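Local coordinates for fatty acid biosynthesis transcriptional regulator (Streptococcus pneumoniae, PDB 6JBX), which binds DNA as a MarR-family transcriptional regulator and probably represses fatty acid synthesis genes, with acyl-ACP (acylated acyl carrier protein) as co-repressor, at residues M46-D50 with I110-H114; I49-G53 with H100-T104. All coordinates share one frame; numbering follows the deposited sequence.

Interaction 1. Residues M46-D50 with I110-H114; sequences MHTID and IHRLH
Met-46, Ile-49, Ile-110, His-111 and His-114 form a buried helix-to-helix packing contact where helix 43-54 of the MarR-type DNA-binding region meets the long helix 105-125. The two short segments run steeply across each other, with a signed crossing angle of -105° and axes 10.0 Å apart at closest approach. Met-46 buries more surface in this contact than any other residue. Its CG is anti to the backbone N (chi1 -169°), and further bends at chi2 and chi3 lay the thioether alongside helix 105-125. Met-46 SD approaches Ile-110 CG1 at 4.1 Å, and Met-46 CE rests 3.8 Å from His-111 CA. Met-46 SD also sits obliquely to the His-114 ring, 4.2 Å from its centroid; the still closer approach of Met-46 CG to one ring face is too short to be trusted. One turn further on, Ile-49 crosses Ile-110 at about a right angle, Ile-49 CD1 meeting Ile-110 CG2 at 3.9 Å, while Ile-49 CG2 lies 4.1 Å from His-111 CB. Asp-50 makes no hydrogen bond to His-111; its OD2 instead forms a salt bridge with Lys-54. Leu-33 of helix 11-34 touches both Met-46 and His-114, and His-118 packs edge-to-face with His-114. With no hydrogen bond between the two segments, the crossing is made by apolar packing, mainly thioether and aliphatic, rather than by polar pairing.

Interaction 2. Residues I49-G53 with H100-T104; sequences IDVIG and HLHLT
Leu-103 has its CG anti to the carbonyl carbon (chi1 -66°), and a chi2 of -169° extends CD1 toward Gly-53 while CD2 branches off toward Ile-49 and Ile-52; Ile-52, with CG2 anti to its own backbone N, turns that branch to the strand. The Leu-103 methyls divide the work. Leu-103 CD1 lies 3.5 Å from Gly-53 CA, and Leu-103 CD2 packs 3.7 Å from Ile-52 CG2 and also touches the carbonyl O of Ile-49. The missing side chain at Gly-53 matters here, since the leucine tip lies directly on the helix backbone. Ile-52 CG2 presses against the strand backbone, 3.5 Å from His-102 CA, and Ile-52 CD1 reaches Leu-101 CD1 at 4.1 Å. Ile-49 CG2 adds to the patch against Leu-103 CD2 at 4.0 Å. No direct hydrogen bond joins the segments, but a water bridges them, donating to Ile-52 O at 3.1 Å and accepting from Leu-103 N at 2.9 Å. The segments cross at -101°. Strand 99-103 pairs with antiparallel strand 87-91, together forming the beta hairpin, or wing, of the winged helix-turn-helix fold. Leu-101 extends to Val-63 of helix 60-67, Ile-52 touches Val-58, and Leu-103 also packs on Arg-108 and His-111, placing the contact where helices 43-54, 60-67 and 105-125 meet the wing.

How the interactions relate
Interactions 1 and 2 have centres about 9 Å apart and both start from helix 43-54, sharing Ile-49 and Asp-50. Their second partners are consecutive in the chain: strand 99-103 comes first and leads through Thr-104, the N-cap, into helix 105-125. The contacts also touch directly, His-111 CB lying 3.9 Å from Leu-103 CD1. Helix 43-54 is thus packed against both the wing strand and the long helix that follows it, within the MarR-type DNA-binding region. Nearest atoms lie about 5 Å from the bound DNA for interaction 2 and about 7 Å for interaction 1, so both contacts hold helix 43-54 in place close to the DNA.

Interaction 1. Residues M46-D50 with I110-H114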
# COMPACT_ATOMS: atom_id res chain seq x y z
N MET A 46 -12.12 5.99 -2.48
CA MET A 46 -12.75 4.67 -2.59
C MET A 46 -12.73 3.98 -1.21
O MET A 46 -13.69 3.30 -0.86
CB MET A 46 -12.04 3.81 -3.63
CG MET A 46 -12.74 2.54 -4.00
SD MET A 46 -14.37 2.71 -4.78
CE MET A 46 -15.34 2.01 -3.44
N HIS A 47 -11.73 4.24 -0.38
CA HIS A 47 -11.74 3.62 0.95
C HIS A 47 -12.90 4.17 1.79
O HIS A 47 -13.53 3.41 2.49
CB HIS A 47 -10.40 3.80 1.69
CG HIS A 47 -9.29 3.04 1.06
ND1 HIS A 47 -7.98 3.44 1.21
CD2 HIS A 47 -9.29 1.96 0.24
CE1 HIS A 47 -7.20 2.62 0.52
NE2 HIS A 47 -7.99 1.70 -0.09
N THR A 48 -13.12 5.48 1.75
CA THR A 48 -14.24 6.09 2.47
C THR A 48 -15.55 5.52 1.93
O THR A 48 -16.39 5.08 2.71
CB THR A 48 -14.20 7.61 2.39
OG1 THR A 48 -12.94 8.02 2.92
CG2 THR A 48 -15.32 8.27 3.16
N ILE A 49 -15.68 5.40 0.62
CA ILE A 49 -16.91 4.86 0.05
C ILE A 49 -17.14 3.44 0.58
O ILE A 49 -18.29 3.04 0.87
CB ILE A 49 -16.89 4.91 -1.49
CG1 ILE A 49 -17.00 6.36 -1.98
CG2 ILE A 49 -17.98 4.04 -2.09
CD1 ILE A 49 -16.99 6.50 -3.47
N ASP A 50 -16.07 2.68 0.69
CA ASP A 50 -16.09 1.26 1.07
C ASP A 50 -16.60 1.10 2.51
O ASP A 50 -17.48 0.30 2.77
CB ASP A 50 -14.66 0.69 0.95
CG ASP A 50 -14.59 -0.81 1.08
OD1 ASP A 50 -15.42 -1.49 0.44
OD2 ASP A 50 -13.71 -1.27 1.85
N ILE A 110 -20.23 2.46 -7.80
CA ILE A 110 -18.80 2.39 -7.84
C ILE A 110 -18.30 1.42 -6.73
O ILE A 110 -17.26 0.78 -6.90
CB ILE A 110 -18.16 3.78 -7.76
CG1 ILE A 110 -16.66 3.69 -8.09
CG2 ILE A 110 -18.41 4.43 -6.41
CD1 ILE A 110 -15.89 4.99 -7.97
N HIS A 111 -19.00 1.31 -5.60
CA HIS A 111 -18.61 0.38 -4.55
C HIS A 111 -18.53 -1.04 -5.12
O HIS A 111 -17.57 -1.76 -4.90
CB HIS A 111 -19.60 0.48 -3.38
CG HIS A 111 -19.30 -0.43 -2.23
ND1 HIS A 111 -18.06 -0.48 -1.64
CD2 HIS A 111 -20.08 -1.32 -1.59
CE1 HIS A 111 -18.09 -1.35 -0.66
NE2 HIS A 111 -19.31 -1.88 -0.61
N ARG A 112 -19.56 -1.43 -5.84
CA ARG A 112 -19.59 -2.70 -6.55
C ARG A 112 -18.34 -2.90 -7.42
O ARG A 112 -17.68 -3.94 -7.42
CB ARG A 112 -20.86 -2.75 -7.40
CG ARG A 112 -20.86 -3.88 -8.42
CD ARG A 112 -21.01 -5.23 -7.74
NE ARG A 112 -21.82 -6.13 -8.55
CZ ARG A 112 -21.35 -7.13 -9.30
NH1 ARG A 112 -20.04 -7.36 -9.34
NH2 ARG A 112 -22.19 -7.91 -9.97
N LEU A 113 -18.01 -1.90 -8.20
CA LEU A 113 -16.92 -2.01 -9.17
C LEU A 113 -15.58 -2.27 -8.45
O LEU A 113 -14.72 -3.06 -8.92
CB LEU A 113 -16.89 -0.68 -9.94
CG LEU A 113 -15.77 -0.52 -10.95
CD1 LEU A 113 -16.00 -1.43 -12.15
CD2 LEU A 113 -15.66 0.94 -11.38
N HIS A 114 -15.41 -1.61 -7.31
CA HIS A 114 -14.18 -1.77 -6.50
C HIS A 114 -14.13 -3.19 -5.92
O HIS A 114 -13.02 -3.64 -5.58
CB HIS A 114 -14.12 -0.69 -5.40
CG HIS A 114 -12.79 -0.59 -4.74
ND1 HIS A 114 -11.60 -0.57 -5.45
CD2 HIS A 114 -12.44 -0.50 -3.43
CE1 HIS A 114 -10.59 -0.47 -4.62
NE2 HIS A 114 -11.08 -0.43 -3.37

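Interaction 2. Residues I49-G53 with H100-T104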
# COMPACT_ATOMS: atom_id res chain seq x y z
N ILE A 49 -15.68 5.40 0.62
CA ILE A 49 -16.91 4.86 0.05
C ILE A 49 -17.14 3.44 0.58
O ILE A 49 -18.29 3.04 0.87
CB ILE A 49 -16.89 4.91 -1.49
CG1 ILE A 49 -17.00 6.36 -1.98
CG2 ILE A 49 -17.98 4.04 -2.09
CD1 ILE A 49 -16.99 6.50 -3.47
N ASP A 50 -16.07 2.68 0.69
CA ASP A 50 -16.09 1.26 1.07
C ASP A 50 -16.60 1.10 2.51
O ASP A 50 -17.48 0.30 2.77
CB ASP A 50 -14.66 0.69 0.95
CG ASP A 50 -14.59 -0.81 1.08
OD1 ASP A 50 -15.42 -1.49 0.44
OD2 ASP A 50 -13.71 -1.27 1.85
N VAL A 51 -16.08 1.89 3.42
CA VAL A 51 -16.54 1.86 4.80
C VAL A 51 -18.06 2.14 4.83
O VAL A 51 -18.82 1.41 5.48
CB VAL A 51 -15.77 2.87 5.66
CG1 VAL A 51 -16.40 3.02 7.04
CG2 VAL A 51 -14.30 2.51 5.78
N ILE A 52 -18.51 3.19 4.15
CA ILE A 52 -19.92 3.59 4.22
C ILE A 52 -20.78 2.49 3.58
O ILE A 52 -21.86 2.18 4.07
CB ILE A 52 -20.15 4.97 3.56
CG1 ILE A 52 -19.27 6.04 4.21
CG2 ILE A 52 -21.63 5.37 3.60
CD1 ILE A 52 -19.27 7.37 3.49
N GLY A 53 -20.31 1.88 2.50
CA GLY A 53 -21.14 0.88 1.80
C GLY A 53 -21.33 -0.40 2.62
O GLY A 53 -22.41 -1.00 2.63
N HIS A 100 -25.34 10.61 10.12
CA HIS A 100 -25.37 9.27 9.58
C HIS A 100 -25.06 9.34 8.08
O HIS A 100 -25.62 10.18 7.36
CB HIS A 100 -26.74 8.61 9.82
CG HIS A 100 -27.06 8.40 11.27
ND1 HIS A 100 -26.32 7.57 12.10
CD2 HIS A 100 -28.06 8.89 12.03
CE1 HIS A 100 -26.84 7.57 13.30
NE2 HIS A 100 -27.91 8.36 13.29
N LEU A 101 -24.18 8.47 7.61
CA LEU A 101 -23.74 8.53 6.21
C LEU A 101 -24.30 7.33 5.45
O LEU A 101 -24.33 6.23 5.98
CB LEU A 101 -22.21 8.48 6.14
CG LEU A 101 -21.48 9.53 6.95
CD1 LEU A 101 -20.03 9.10 7.12
CD2 LEU A 101 -21.59 10.90 6.31
N HIS A 102 -24.64 7.53 4.20
CA HIS A 102 -25.02 6.38 3.35
C HIS A 102 -24.71 6.71 1.89
O HIS A 102 -24.59 7.92 1.48
CB HIS A 102 -26.49 6.00 3.56
CG HIS A 102 -27.47 7.02 3.10
ND1 HIS A 102 -27.90 7.09 1.78
CD2 HIS A 102 -28.16 7.96 3.77
CE1 HIS A 102 -28.79 8.06 1.66
NE2 HIS A 102 -28.98 8.61 2.87
N LEU A 103 -24.58 5.64 1.11
CA LEU A 103 -24.18 5.78 -0.27
C LEU A 103 -25.40 6.18 -1.10
O LEU A 103 -26.46 5.62 -0.92
CB LEU A 103 -23.61 4.45 -0.81
CG LEU A 103 -22.29 3.95 -0.21
CD1 LEU A 103 -21.75 2.81 -1.04
CD2 LEU A 103 -21.25 5.05 -0.10
N THR A 104 -25.19 7.08 -2.05
CA THR A 104 -26.17 7.33 -3.10
C THR A 104 -26.18 6.10 -4.02
O THR A 104 -25.43 5.14 -3.84
CB THR A 104 -25.84 8.60 -3.89
OG1 THR A 104 -24.64 8.44 -4.66
CG2 THR A 104 -25.73 9.83 -3.01
O HOH W 1 -24.47 3.27 2.74